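Local coordinates for protein fructokinase (Xylella fastidiosa Temecula1, PDB 3LJS) that probably transfers a phosphate group from ATP to fructose, as a carbohydrate kinase of the PfkB family, at residues B[7-12]-B[40-45]; B[57-62]-B[66-71]; B[151-156]-B[189-194]; B[183-188]-B[217-222]; B[296-301]-B[317-322]. One frame throughout, in Å; residues are numbered along the deposited sequence.

How the contacts relate
Contacts 1, 2 and 3 all reach the large mixed sheet of the ribokinase-like fold: contacts 1 and 2 through the neighbouring strands 6-10 and 53-60, with centres about 14 Å apart, and contact 3 at strand 193-197. Contacts 3 and 4 are joined directly, since helix 181-189 leads into that strand; their centres lie about 10 Å apart, and CE of Met153 packs 3.4 Å from O of Gly187. Contact 4 and contact 2 sit on opposite sides of the chain's centre, with centres about 32 Å apart. Contact 5, near the C-terminus, lies about 17 Å from contact 1 between centres. Contacts 1, 3 and 4 come within about 7 to 9 Å, between side chains, of residues that bind ATP; contacts 2 and 5 lie away from them.

Contact 1 (B[7-12]-B[40-45]); sequences ILCFGE and ANVAVA
Cys9 sets its sulfur against helix 38-49, with SG 3.8 Å from CG1 of Val42 and 3.9 Å from CB of Ala43. This is the strand-against-helix layering of the ribokinase-like alpha/beta fold: strand 6-10 runs inside the large mixed sheet, and the helix lies along one of its faces. SG stands beside the backbone N of Cys9, anti to the carbonyl carbon (chi1 -66°), which carries the thiol across to the helix. Val42 answers with its CG1 branch, anti to the backbone N at chi1 174°. The sulfur thus sits against one valine methyl and the alanine methyl that follows in sequence, and SG also lies 3.7 Å from the backbone N of Ala43. The contact is apolar; no hydrogen bond crosses between the segments.

Residues alternate along the strand. Leu8 and Phe10 direct their side chains to the other side of the sheet, where the Phe10 ring meets Phe117 edge to face. On the helix side, Val42 also touches Asp262 and Val265 of helix 262-275, while Ala43 reaches Val53 of the neighbouring strand, so the small group of side chains around SG is buried.

Beyond the strand the chain passes through Gly11, whose positive phi of 138° suits a residue without a CB, and arrives at Glu12. The carboxylate of Glu12 is held by Asn138 through OE2, and its side chain lies about 7 Å from that of Arg170, which binds ATP. The backbone of Glu12 closes the contact: its carbonyl O lies 4.0 Å from CB of Ala40.

Contact 2 (B[57-62]-B[66-71]); sequences GMLGSD and DFLFDS
The first turn of helix 63-75 in a beta-alpha-beta unit (strand 53-60, helix 63-75, strand 82-85) is where Asp62 and Asp66 meet. Asp62 is the N-cap, and its carbonyl O takes the amide N of Asp66 at 3.0 Å, with an N-H...O angle of 160°, while its OD1 accepts from the backbone N of Gly65 and also bonds Thr90. The carboxylate of Asp66 leans back over the same carbonyl, CG lying 3.3 Å from O of Asp62, but acceptor faces acceptor there and no hydrogen bond is made. Instead OD1 forms a salt bridge with Arg84 of the next strand, whose NH2 also reaches O of Gly60.

Deeper in, Leu59 extends from the strand with CG beside its backbone N (chi1 -56°). Its CD1 methyl meets the helix backbone, 3.7 Å from N of Phe69, and touches CB of Leu68 at 4.1 Å and CB of Phe69 at 4.0 Å. That methyl also lies at the edge of the Phe69 ring, near its plane.

Two acidic groups at a helix start would probably be favoured by the helix dipole, and Arg84 offers Asp66 a further compensating charge.

Contact 3 (B[151-156]-B[189-194]); sequences EGMRRA and SLADVV
With CG beside the backbone N at chi1 -64°, an extended chi2 and a bend at chi3 of 96°, selenomethionine Met153 reaches out from helix 143-158 and turns its tip onto Leu190 and Ala191. SE lies 4.2 Å from CB of Leu190, and the terminal methyl CE goes further, to 3.8 Å from CB of Ala191. Leu190, with its CG also beside the backbone N, sends CD2 back across the helix surface to CG of Arg154 at 4.0 Å; the two side chains cross obliquely, and the leucine meets the aliphatic part of the arginine.

The polar end of Arg154 is occupied on its own helix. NH2 donates to OE1 of Glu151 at 2.9 Å, and NE joins the same oxygen from above the carboxylate plane, so both nitrogens grip one atom side-on. Arg155 NH2 takes OE2, completing a salt-bridge network across Glu151, and Glu147 gives Arg154 a second acidic partner.

Helix 143-158 crosses over between the parallel strands 130-136 and 162-166, and the contact ties it to the residues leading into the next strand, 193-197. Met153 also covers Phe133, Val163 and Phe165 of strands 130-136 and 162-166. Ala191 lies about 9 Å, side chain to side chain, from Lys195, which binds ATP.

A water lies within bonding reach of the carbonyl oxygens of Met153 (weakly) and Leu190, but has more acceptors around it than protons to give. Apart from this water the contact is apolar: Leu190 meets the CG methylene of Arg154, while the guanidinium is engaged with Glu151 and Glu147.

Contact 4 (B[183-188]-B[217-222]); sequences RLWKGL and QQLWQG
Helices 181-189 and 212-220 approach each other at Leu188 and Leu219, whose CA atoms are 6.8 Å apart. Between these two residues, CD2 of Leu219 is the atom that does the touching: it lies 3.8 Å from CB of Leu188 and 4.1 Å from its CD2 branch. The same methyl reaches 4.1 Å from CZ3 of Trp185, so it touches both the leucine and the indole.

Trp185 extends its six-membered ring across to Gln218. Its chi1 of -83° keeps CG beside the backbone N and swings the far end of the ring system to the other helix. There CZ3 meets CG of Gln218 at 3.4 Å, with CB of Gln218 at 3.8 Å from the same carbon. Indole and glutamine side chain cross at about a right angle, and the ring and amide planes stand 76° apart. Gln218 thus presents its CB and CG methylenes to the ring, obliquely to its plane.

In the ribokinase-like fold these helices lead into the adjacent parallel strands 193-197 and 226-230, and the contact joins them side by side over that part of the sheet. Helix 198-207 closes the same cluster, Leu204 touching both Trp185 and Leu188, while Thr207 takes the indole NE1 in a hydrogen bond.

No direct hydrogen bond crosses the contact. The carbonyl oxygens of Leu188 and Leu219 accept instead from one shared water, at 2.8 Å from O of Leu188 and 2.8 Å from O of Leu219.

Contact 5 (B[296-301]-B[317-322]); sequences LRFAAA and PMLSEV
Within 296-301, Phe298 is the first residue to touch 317-322. Its CG is anti to the backbone N (chi1 -179°), which lays the ring out toward Leu319 and Val322. CG1 of Val322 sits over one face in a CH-pi contact, 3.9 Å from the ring centroid of Phe298 and 23° off the normal, displaced toward the CE1 rim. Leu319 comes to the ring differently: CD1 approaches at the edge, in its plane, 3.7 Å from CE1 of Phe298. One turn of helix farther on, Ala301 brings CB to 3.6 Å from CG1 of Val322, so that a single valine methyl is shared by the phenyl face and the alanine methyl.

Helix 289-305 is thereby covered by the last helix of the chain, with Leu323 and Ile326 continuing the cover over Phe298. Where that helix starts, N of the N-cap residue Met318 donates to the anti lone pair of OE1 of Glu321 at 3.0 Å, nearly straight at 174°.

Contact between the helices is wholly apolar and depends on shape, while the polar group at the helix start is satisfied within 317-322 itself.

Contact 1 (B[7-12]-B[40-45])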
# COMPACT_ATOMS: atom_id res chain seq x y z
N ILE B 7 18.48 -21.97 -12.07
CA ILE B 7 18.30 -20.62 -12.59
C ILE B 7 17.98 -19.78 -11.36
O ILE B 7 17.03 -20.04 -10.63
CB ILE B 7 17.13 -20.56 -13.58
CG1 ILE B 7 17.49 -21.39 -14.81
CG2 ILE B 7 16.84 -19.10 -13.98
CD1 ILE B 7 16.35 -21.57 -15.79
N LEU B 8 18.82 -18.78 -11.13
CA LEU B 8 18.66 -17.90 -9.99
C LEU B 8 18.04 -16.58 -10.44
O LEU B 8 18.64 -15.84 -11.21
CB LEU B 8 20.05 -17.73 -9.36
CG LEU B 8 20.45 -16.63 -8.39
CD1 LEU B 8 19.25 -16.11 -7.65
CD2 LEU B 8 21.51 -17.20 -7.45
N CYS B 9 16.82 -16.33 -9.98
CA CYS B 9 16.11 -15.10 -10.33
C CYS B 9 16.20 -14.16 -9.15
O CYS B 9 15.73 -14.47 -8.06
CB CYS B 9 14.64 -15.41 -10.64
SG CYS B 9 14.43 -16.41 -12.13
N PHE B 10 16.79 -12.99 -9.37
CA PHE B 10 16.97 -12.04 -8.28
C PHE B 10 16.21 -10.72 -8.41
O PHE B 10 16.09 -10.16 -9.49
CB PHE B 10 18.46 -11.72 -8.14
CG PHE B 10 18.75 -10.63 -7.15
CD1 PHE B 10 18.79 -10.90 -5.78
CD2 PHE B 10 18.92 -9.31 -7.58
CE1 PHE B 10 18.99 -9.87 -4.86
CE2 PHE B 10 19.12 -8.28 -6.66
CZ PHE B 10 19.16 -8.56 -5.30
N GLY B 11 15.73 -10.22 -7.28
CA GLY B 11 15.05 -8.94 -7.32
C GLY B 11 13.79 -8.79 -6.50
O GLY B 11 13.71 -9.21 -5.35
N GLU B 12 12.78 -8.21 -7.13
CA GLU B 12 11.54 -7.97 -6.43
C GLU B 12 10.42 -8.93 -6.76
O GLU B 12 10.24 -9.37 -7.90
CB GLU B 12 11.06 -6.54 -6.67
CG GLU B 12 10.29 -6.31 -7.98
CD GLU B 12 11.16 -6.36 -9.23
OE1 GLU B 12 12.38 -6.63 -9.12
OE2 GLU B 12 10.62 -6.13 -10.34
N ALA B 40 10.27 -12.53 -10.31
CA ALA B 40 9.40 -13.51 -9.66
C ALA B 40 8.59 -14.26 -10.71
O ALA B 40 8.44 -15.48 -10.63
CB ALA B 40 8.46 -12.82 -8.66
N ASN B 41 8.07 -13.53 -11.70
CA ASN B 41 7.30 -14.15 -12.77
C ASN B 41 8.19 -15.11 -13.56
O ASN B 41 7.76 -16.20 -13.94
CB ASN B 41 6.76 -13.10 -13.75
CG ASN B 41 5.73 -12.17 -13.12
OD1 ASN B 41 4.98 -12.55 -12.21
ND2 ASN B 41 5.67 -10.93 -13.61
N VAL B 42 9.43 -14.71 -13.81
CA VAL B 42 10.34 -15.56 -14.56
C VAL B 42 10.56 -16.87 -13.81
O VAL B 42 10.55 -17.95 -14.40
CB VAL B 42 11.69 -14.86 -14.80
CG1 VAL B 42 12.67 -15.83 -15.46
CG2 VAL B 42 11.49 -13.63 -15.70
N ALA B 43 10.74 -16.77 -12.49
CA ALA B 43 10.96 -17.94 -11.66
C ALA B 43 9.80 -18.93 -11.73
O ALA B 43 10.01 -20.14 -11.88
CB ALA B 43 11.19 -17.50 -10.20
N VAL B 44 8.58 -18.41 -11.63
CA VAL B 44 7.41 -19.28 -11.67
C VAL B 44 7.24 -19.92 -13.04
O VAL B 44 6.81 -21.07 -13.14
CB VAL B 44 6.13 -18.50 -11.29
CG1 VAL B 44 4.91 -19.40 -11.44
CG2 VAL B 44 6.23 -18.01 -9.85
N ALA B 45 7.58 -19.18 -14.09
CA ALA B 45 7.46 -19.73 -15.44
C ALA B 45 8.44 -20.89 -15.60
O ALA B 45 8.10 -21.91 -16.20
CB ALA B 45 7.75 -18.64 -16.48

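Contact 2 (B[57-62]-B[66-71])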
# COMPACT_ATOMS: atom_id res chain seq x y z
N GLY B 57 15.70 -12.90 -3.00
CA GLY B 57 15.24 -11.55 -2.74
C GLY B 57 14.66 -11.47 -1.34
O GLY B 57 14.61 -12.47 -0.61
N MSE B 58 14.19 -10.28 -0.98
CA MSE B 58 13.63 -10.07 0.35
C MSE B 58 12.13 -9.85 0.30
O MSE B 58 11.64 -9.07 -0.50
CB MSE B 58 14.33 -8.88 1.00
CG MSE B 58 13.92 -8.63 2.44
SE MSE B 58 15.15 -7.38 3.28
CE MSE B 58 16.29 -8.67 4.17
N LEU B 59 11.42 -10.56 1.17
CA LEU B 59 9.97 -10.45 1.29
C LEU B 59 9.65 -9.87 2.66
O LEU B 59 10.37 -10.12 3.63
CB LEU B 59 9.31 -11.82 1.17
CG LEU B 59 9.59 -12.66 -0.07
CD1 LEU B 59 8.74 -13.93 -0.05
CD2 LEU B 59 9.30 -11.85 -1.31
N GLY B 60 8.57 -9.10 2.76
CA GLY B 60 8.21 -8.53 4.04
C GLY B 60 7.67 -9.59 4.98
O GLY B 60 7.29 -10.68 4.54
N SER B 61 7.67 -9.29 6.28
CA SER B 61 7.14 -10.21 7.28
C SER B 61 5.71 -9.77 7.54
O SER B 61 5.36 -9.38 8.65
CB SER B 61 7.94 -10.13 8.58
OG SER B 61 9.27 -10.58 8.39
N ASP B 62 4.92 -9.80 6.48
CA ASP B 62 3.52 -9.41 6.55
C ASP B 62 2.70 -10.42 5.77
O ASP B 62 3.24 -11.37 5.20
CB ASP B 62 3.33 -8.00 5.96
CG ASP B 62 4.02 -7.82 4.62
OD1 ASP B 62 3.79 -8.63 3.70
OD2 ASP B 62 4.79 -6.85 4.47
N ASP B 66 3.95 -13.44 3.18
CA ASP B 66 3.63 -14.85 3.40
C ASP B 66 2.97 -15.42 2.15
O ASP B 66 3.21 -16.56 1.78
CB ASP B 66 2.68 -15.02 4.60
CG ASP B 66 3.30 -14.58 5.91
OD1 ASP B 66 4.54 -14.62 6.03
OD2 ASP B 66 2.54 -14.23 6.84
N PHE B 67 2.12 -14.61 1.52
CA PHE B 67 1.43 -15.02 0.31
C PHE B 67 2.41 -15.32 -0.81
O PHE B 67 2.28 -16.31 -1.53
CB PHE B 67 0.46 -13.93 -0.16
CG PHE B 67 -0.17 -14.22 -1.49
CD1 PHE B 67 -1.07 -15.26 -1.65
CD2 PHE B 67 0.13 -13.42 -2.60
CE1 PHE B 67 -1.68 -15.51 -2.88
CE2 PHE B 67 -0.46 -13.66 -3.83
CZ PHE B 67 -1.37 -14.70 -3.97
N LEU B 68 3.39 -14.44 -0.97
CA LEU B 68 4.40 -14.62 -2.00
C LEU B 68 5.27 -15.84 -1.70
O LEU B 68 5.58 -16.63 -2.59
CB LEU B 68 5.26 -13.36 -2.10
CG LEU B 68 4.51 -12.13 -2.65
CD1 LEU B 68 5.38 -10.89 -2.54
CD2 LEU B 68 4.11 -12.38 -4.10
N PHE B 69 5.67 -16.00 -0.44
CA PHE B 69 6.49 -17.13 -0.06
C PHE B 69 5.79 -18.45 -0.37
O PHE B 69 6.39 -19.36 -0.96
CB PHE B 69 6.81 -17.09 1.44
CG PHE B 69 7.78 -18.15 1.88
CD1 PHE B 69 9.14 -17.90 1.91
CD2 PHE B 69 7.32 -19.41 2.23
CE1 PHE B 69 10.05 -18.89 2.29
CE2 PHE B 69 8.22 -20.42 2.62
CZ PHE B 69 9.59 -20.15 2.64
N ASP B 70 4.53 -18.56 0.03
CA ASP B 70 3.76 -19.78 -0.20
C ASP B 70 3.50 -20.00 -1.69
O ASP B 70 3.52 -21.15 -2.15
CB ASP B 70 2.42 -19.73 0.54
CG ASP B 70 2.59 -19.67 2.05
OD1 ASP B 70 3.53 -20.31 2.58
OD2 ASP B 70 1.78 -18.99 2.72
N SER B 71 3.27 -18.92 -2.43
CA SER B 71 3.04 -19.03 -3.87
C SER B 71 4.27 -19.63 -4.53
O SER B 71 4.15 -20.47 -5.43
CB SER B 71 2.74 -17.65 -4.47
OG SER B 71 1.52 -17.13 -3.97

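Contact 3 (B[151-156]-B[189-194])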
# COMPACT_ATOMS: atom_id res chain seq x y z
N GLU B 151 26.68 -6.49 -7.78
CA GLU B 151 27.52 -7.45 -7.08
C GLU B 151 27.04 -8.87 -7.35
O GLU B 151 27.84 -9.79 -7.52
CB GLU B 151 27.53 -7.17 -5.58
CG GLU B 151 28.43 -8.08 -4.75
CD GLU B 151 29.89 -8.10 -5.21
OE1 GLU B 151 30.35 -7.11 -5.82
OE2 GLU B 151 30.59 -9.11 -4.96
N GLY B 152 25.72 -9.04 -7.39
CA GLY B 152 25.17 -10.35 -7.68
C GLY B 152 25.55 -10.79 -9.09
O GLY B 152 25.90 -11.95 -9.32
N MSE B 153 25.50 -9.86 -10.04
CA MSE B 153 25.85 -10.17 -11.41
C MSE B 153 27.34 -10.50 -11.53
O MSE B 153 27.73 -11.40 -12.27
CB MSE B 153 25.51 -8.99 -12.33
CG MSE B 153 24.03 -8.66 -12.42
SE MSE B 153 23.68 -7.05 -13.47
CE MSE B 153 23.28 -7.85 -15.18
N ARG B 154 28.18 -9.77 -10.79
CA ARG B 154 29.62 -10.02 -10.82
C ARG B 154 29.96 -11.35 -10.15
O ARG B 154 30.85 -12.08 -10.61
CB ARG B 154 30.39 -8.88 -10.14
CG ARG B 154 30.37 -7.56 -10.91
CD ARG B 154 31.24 -6.49 -10.24
NE ARG B 154 30.75 -6.14 -8.91
CZ ARG B 154 30.24 -4.96 -8.57
NH1 ARG B 154 30.14 -4.00 -9.48
NH2 ARG B 154 29.82 -4.75 -7.33
N ARG B 155 29.26 -11.65 -9.07
CA ARG B 155 29.48 -12.89 -8.34
C ARG B 155 29.04 -14.07 -9.21
O ARG B 155 29.71 -15.10 -9.29
CB ARG B 155 28.70 -12.84 -7.02
CG ARG B 155 29.11 -13.88 -5.99
CD ARG B 155 28.58 -13.52 -4.60
NE ARG B 155 29.15 -12.27 -4.10
CZ ARG B 155 28.96 -11.79 -2.87
NH1 ARG B 155 28.20 -12.46 -2.01
NH2 ARG B 155 29.53 -10.66 -2.50
N ALA B 156 27.90 -13.91 -9.88
CA ALA B 156 27.37 -14.96 -10.74
C ALA B 156 28.38 -15.30 -11.84
O ALA B 156 28.69 -16.46 -12.07
CB ALA B 156 26.05 -14.50 -11.37
N SER B 189 26.42 -3.70 -19.16
CA SER B 189 27.81 -4.08 -19.40
C SER B 189 28.21 -5.36 -18.66
O SER B 189 29.21 -5.98 -18.98
CB SER B 189 28.76 -2.96 -18.98
OG SER B 189 28.80 -2.85 -17.56
N LEU B 190 27.42 -5.74 -17.66
CA LEU B 190 27.71 -6.92 -16.86
C LEU B 190 26.95 -8.18 -17.26
O LEU B 190 27.16 -9.25 -16.68
CB LEU B 190 27.42 -6.63 -15.39
CG LEU B 190 28.30 -5.58 -14.71
CD1 LEU B 190 27.72 -5.24 -13.33
CD2 LEU B 190 29.73 -6.11 -14.58
N ALA B 191 26.08 -8.06 -18.26
CA ALA B 191 25.27 -9.20 -18.67
C ALA B 191 25.72 -9.91 -19.95
O ALA B 191 26.21 -9.28 -20.87
CB ALA B 191 23.81 -8.76 -18.83
N ASP B 192 25.56 -11.23 -19.96
CA ASP B 192 25.90 -12.06 -21.12
C ASP B 192 24.72 -12.03 -22.09
O ASP B 192 24.90 -12.03 -23.31
CB ASP B 192 26.13 -13.51 -20.68
CG ASP B 192 27.28 -13.65 -19.72
OD1 ASP B 192 28.45 -13.58 -20.17
OD2 ASP B 192 27.03 -13.82 -18.51
N VAL B 193 23.51 -12.03 -21.53
CA VAL B 193 22.28 -12.02 -22.32
C VAL B 193 21.45 -10.81 -21.93
O VAL B 193 21.18 -10.59 -20.75
CB VAL B 193 21.46 -13.30 -22.07
CG1 VAL B 193 20.19 -13.29 -22.91
CG2 VAL B 193 22.31 -14.53 -22.40
N VAL B 194 21.03 -10.03 -22.93
CA VAL B 194 20.26 -8.83 -22.69
C VAL B 194 18.95 -8.80 -23.46
O VAL B 194 18.89 -9.20 -24.63
CB VAL B 194 21.08 -7.57 -23.07
CG1 VAL B 194 20.20 -6.32 -23.01
CG2 VAL B 194 22.28 -7.45 -22.13
O HOH W 1 28.82 -9.92 -14.46

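Contact 4 (B[183-188]-B[217-222])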
# COMPACT_ATOMS: atom_id res chain seq x y z
N ARG B 183 23.08 3.65 -14.29
CA ARG B 183 22.90 2.31 -13.74
C ARG B 183 22.48 1.31 -14.81
O ARG B 183 22.95 0.17 -14.82
CB ARG B 183 21.87 2.33 -12.62
CG ARG B 183 22.36 3.02 -11.37
CD ARG B 183 21.23 3.21 -10.40
NE ARG B 183 21.62 4.09 -9.31
CZ ARG B 183 20.75 4.68 -8.50
NH1 ARG B 183 19.45 4.48 -8.65
NH2 ARG B 183 21.20 5.49 -7.54
N LEU B 184 21.59 1.73 -15.70
CA LEU B 184 21.14 0.84 -16.76
C LEU B 184 22.32 0.39 -17.61
O LEU B 184 22.45 -0.79 -17.90
CB LEU B 184 20.08 1.55 -17.63
CG LEU B 184 18.81 1.95 -16.87
CD1 LEU B 184 17.84 2.65 -17.81
CD2 LEU B 184 18.17 0.72 -16.25
N TRP B 185 23.18 1.33 -18.02
CA TRP B 185 24.34 0.97 -18.83
C TRP B 185 25.29 0.05 -18.07
O TRP B 185 25.89 -0.85 -18.65
CB TRP B 185 25.10 2.21 -19.30
CG TRP B 185 24.52 2.86 -20.53
CD1 TRP B 185 23.95 4.10 -20.61
CD2 TRP B 185 24.43 2.29 -21.84
NE1 TRP B 185 23.52 4.34 -21.90
CE2 TRP B 185 23.80 3.24 -22.67
CE3 TRP B 185 24.83 1.06 -22.39
CZ2 TRP B 185 23.56 3.01 -24.03
CZ3 TRP B 185 24.59 0.83 -23.75
CH2 TRP B 185 23.96 1.81 -24.55
N LYS B 186 25.44 0.28 -16.77
CA LYS B 186 26.33 -0.56 -15.98
C LYS B 186 25.80 -1.98 -15.92
O LYS B 186 26.56 -2.95 -16.08
CB LYS B 186 26.49 -0.01 -14.56
CG LYS B 186 27.44 -0.85 -13.72
CD LYS B 186 27.92 -0.10 -12.49
CE LYS B 186 28.96 -0.91 -11.72
NZ LYS B 186 29.49 -0.15 -10.56
N GLY B 187 24.50 -2.12 -15.69
CA GLY B 187 23.91 -3.44 -15.65
C GLY B 187 24.10 -4.13 -16.99
O GLY B 187 24.46 -5.31 -17.06
N LEU B 188 23.87 -3.37 -18.06
CA LEU B 188 24.01 -3.88 -19.42
C LEU B 188 25.42 -4.36 -19.73
O LEU B 188 25.60 -5.32 -20.48
CB LEU B 188 23.60 -2.80 -20.42
CG LEU B 188 22.10 -2.52 -20.49
CD1 LEU B 188 21.84 -1.23 -21.28
CD2 LEU B 188 21.40 -3.70 -21.15
N GLN B 217 26.49 -1.68 -30.54
CA GLN B 217 27.95 -1.70 -30.53
C GLN B 217 28.47 -1.47 -29.11
O GLN B 217 29.47 -2.05 -28.70
CB GLN B 217 28.52 -0.64 -31.47
CG GLN B 217 28.27 -0.94 -32.94
CD GLN B 217 28.68 -2.35 -33.32
OE1 GLN B 217 29.80 -2.78 -33.03
NE2 GLN B 217 27.78 -3.08 -33.97
N GLN B 218 27.77 -0.63 -28.36
CA GLN B 218 28.16 -0.34 -26.98
C GLN B 218 28.04 -1.61 -26.13
O GLN B 218 28.89 -1.89 -25.28
CB GLN B 218 27.26 0.76 -26.40
CG GLN B 218 27.69 1.25 -25.03
CD GLN B 218 28.94 2.10 -25.10
OE1 GLN B 218 28.92 3.21 -25.63
NE2 GLN B 218 30.04 1.58 -24.57
N LEU B 219 26.97 -2.37 -26.36
CA LEU B 219 26.76 -3.61 -25.62
C LEU B 219 27.90 -4.60 -25.85
O LEU B 219 28.35 -5.27 -24.92
CB LEU B 219 25.43 -4.25 -26.03
CG LEU B 219 24.17 -3.47 -25.69
CD1 LEU B 219 22.94 -4.27 -26.10
CD2 LEU B 219 24.13 -3.18 -24.19
N TRP B 220 28.36 -4.67 -27.10
CA TRP B 220 29.45 -5.59 -27.45
C TRP B 220 30.76 -5.21 -26.76
O TRP B 220 31.70 -6.01 -26.73
CB TRP B 220 29.64 -5.61 -28.97
CG TRP B 220 28.46 -6.10 -29.77
CD1 TRP B 220 28.22 -5.84 -31.09
CD2 TRP B 220 27.39 -6.97 -29.34
NE1 TRP B 220 27.08 -6.48 -31.51
CE2 TRP B 220 26.55 -7.18 -30.46
CE3 TRP B 220 27.07 -7.59 -28.12
CZ2 TRP B 220 25.41 -7.99 -30.39
CZ3 TRP B 220 25.93 -8.39 -28.06
CH2 TRP B 220 25.11 -8.58 -29.19
N GLN B 221 30.83 -3.99 -26.21
CA GLN B 221 32.03 -3.53 -25.51
C GLN B 221 32.10 -4.18 -24.14
O GLN B 221 33.16 -4.20 -23.50
CB GLN B 221 32.01 -2.01 -25.34
CG GLN B 221 32.01 -1.23 -26.64
CD GLN B 221 33.22 -1.56 -27.49
OE1 GLN B 221 34.36 -1.29 -27.11
NE2 GLN B 221 32.98 -2.17 -28.65
N GLY B 222 30.97 -4.70 -23.67
CA GLY B 222 30.93 -5.35 -22.38
C GLY B 222 30.92 -6.87 -22.47
O GLY B 222 31.63 -7.46 -23.30
O HOH W 2 27.66 -5.90 -22.24

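Contact 5 (B[296-301]-B[317-322])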
# COMPACT_ATOMS: atom_id res chain seq x y z
N LEU B 296 14.60 -19.87 -29.32
CA LEU B 296 13.72 -18.72 -29.16
C LEU B 296 12.30 -19.05 -29.60
O LEU B 296 11.34 -18.42 -29.15
CB LEU B 296 14.28 -17.51 -29.91
CG LEU B 296 15.66 -17.10 -29.36
CD1 LEU B 296 16.17 -15.89 -30.11
CD2 LEU B 296 15.56 -16.81 -27.85
N ARG B 297 12.14 -20.04 -30.48
CA ARG B 297 10.79 -20.44 -30.90
C ARG B 297 10.08 -21.00 -29.66
O ARG B 297 8.89 -20.76 -29.44
CB ARG B 297 10.82 -21.51 -31.99
CG ARG B 297 9.44 -22.14 -32.23
CD ARG B 297 9.47 -23.27 -33.26
NE ARG B 297 9.80 -22.77 -34.59
CZ ARG B 297 10.96 -22.98 -35.21
NH1 ARG B 297 11.92 -23.68 -34.61
NH2 ARG B 297 11.17 -22.47 -36.41
N PHE B 298 10.82 -21.78 -28.87
CA PHE B 298 10.28 -22.37 -27.65
C PHE B 298 9.85 -21.24 -26.71
O PHE B 298 8.75 -21.25 -26.16
CB PHE B 298 11.34 -23.22 -26.96
CG PHE B 298 10.87 -23.88 -25.69
CD1 PHE B 298 10.31 -25.15 -25.73
CD2 PHE B 298 10.97 -23.22 -24.47
CE1 PHE B 298 9.86 -25.76 -24.55
CE2 PHE B 298 10.52 -23.82 -23.29
CZ PHE B 298 9.96 -25.09 -23.33
N ALA B 299 10.75 -20.28 -26.51
CA ALA B 299 10.48 -19.14 -25.63
C ALA B 299 9.21 -18.40 -26.06
O ALA B 299 8.39 -18.01 -25.23
CB ALA B 299 11.67 -18.20 -25.62
N ALA B 300 9.06 -18.21 -27.37
CA ALA B 300 7.89 -17.51 -27.90
C ALA B 300 6.62 -18.32 -27.61
O ALA B 300 5.56 -17.76 -27.32
CB ALA B 300 8.04 -17.30 -29.40
N ALA B 301 6.73 -19.65 -27.69
CA ALA B 301 5.58 -20.51 -27.43
C ALA B 301 5.14 -20.38 -25.98
O ALA B 301 3.94 -20.35 -25.69
CB ALA B 301 5.92 -21.96 -27.75
N PRO B 317 2.38 -22.04 -18.61
CA PRO B 317 2.21 -23.35 -19.25
C PRO B 317 3.23 -24.41 -18.83
O PRO B 317 4.36 -24.08 -18.45
CB PRO B 317 2.33 -23.01 -20.72
CG PRO B 317 3.42 -21.97 -20.70
CD PRO B 317 3.02 -21.08 -19.52
N MSE B 318 2.82 -25.67 -18.89
CA MSE B 318 3.70 -26.78 -18.56
C MSE B 318 4.46 -27.15 -19.84
O MSE B 318 4.07 -26.75 -20.94
CB MSE B 318 2.90 -27.99 -18.08
CG MSE B 318 2.12 -27.74 -16.80
SE MSE B 318 1.17 -29.34 -16.23
CE MSE B 318 -0.21 -29.35 -17.59
N LEU B 319 5.53 -27.91 -19.69
CA LEU B 319 6.34 -28.30 -20.84
C LEU B 319 5.51 -28.98 -21.94
O LEU B 319 5.61 -28.62 -23.11
CB LEU B 319 7.48 -29.23 -20.40
CG LEU B 319 8.39 -29.74 -21.52
CD1 LEU B 319 9.01 -28.56 -22.26
CD2 LEU B 319 9.48 -30.63 -20.92
N SER B 320 4.67 -29.93 -21.54
CA SER B 320 3.83 -30.65 -22.50
C SER B 320 2.97 -29.71 -23.35
O SER B 320 2.83 -29.92 -24.56
CB SER B 320 2.94 -31.65 -21.76
OG SER B 320 2.15 -30.99 -20.79
N GLU B 321 2.40 -28.69 -22.72
CA GLU B 321 1.55 -27.73 -23.41
C GLU B 321 2.34 -26.86 -24.39
O GLU B 321 1.85 -26.54 -25.48
CB GLU B 321 0.83 -26.85 -22.40
CG GLU B 321 -0.02 -27.66 -21.44
CD GLU B 321 -0.70 -26.79 -20.40
OE1 GLU B 321 -0.00 -26.02 -19.72
OE2 GLU B 321 -1.94 -26.90 -20.26
N VAL B 322 3.55 -26.47 -24.00
CA VAL B 322 4.38 -25.66 -24.88
C VAL B 322 4.82 -26.50 -26.09
O VAL B 322 4.73 -26.04 -27.23
CB VAL B 322 5.64 -25.16 -24.14
CG1 VAL B 322 6.55 -24.41 -25.12
CG2 VAL B 322 5.24 -24.26 -22.98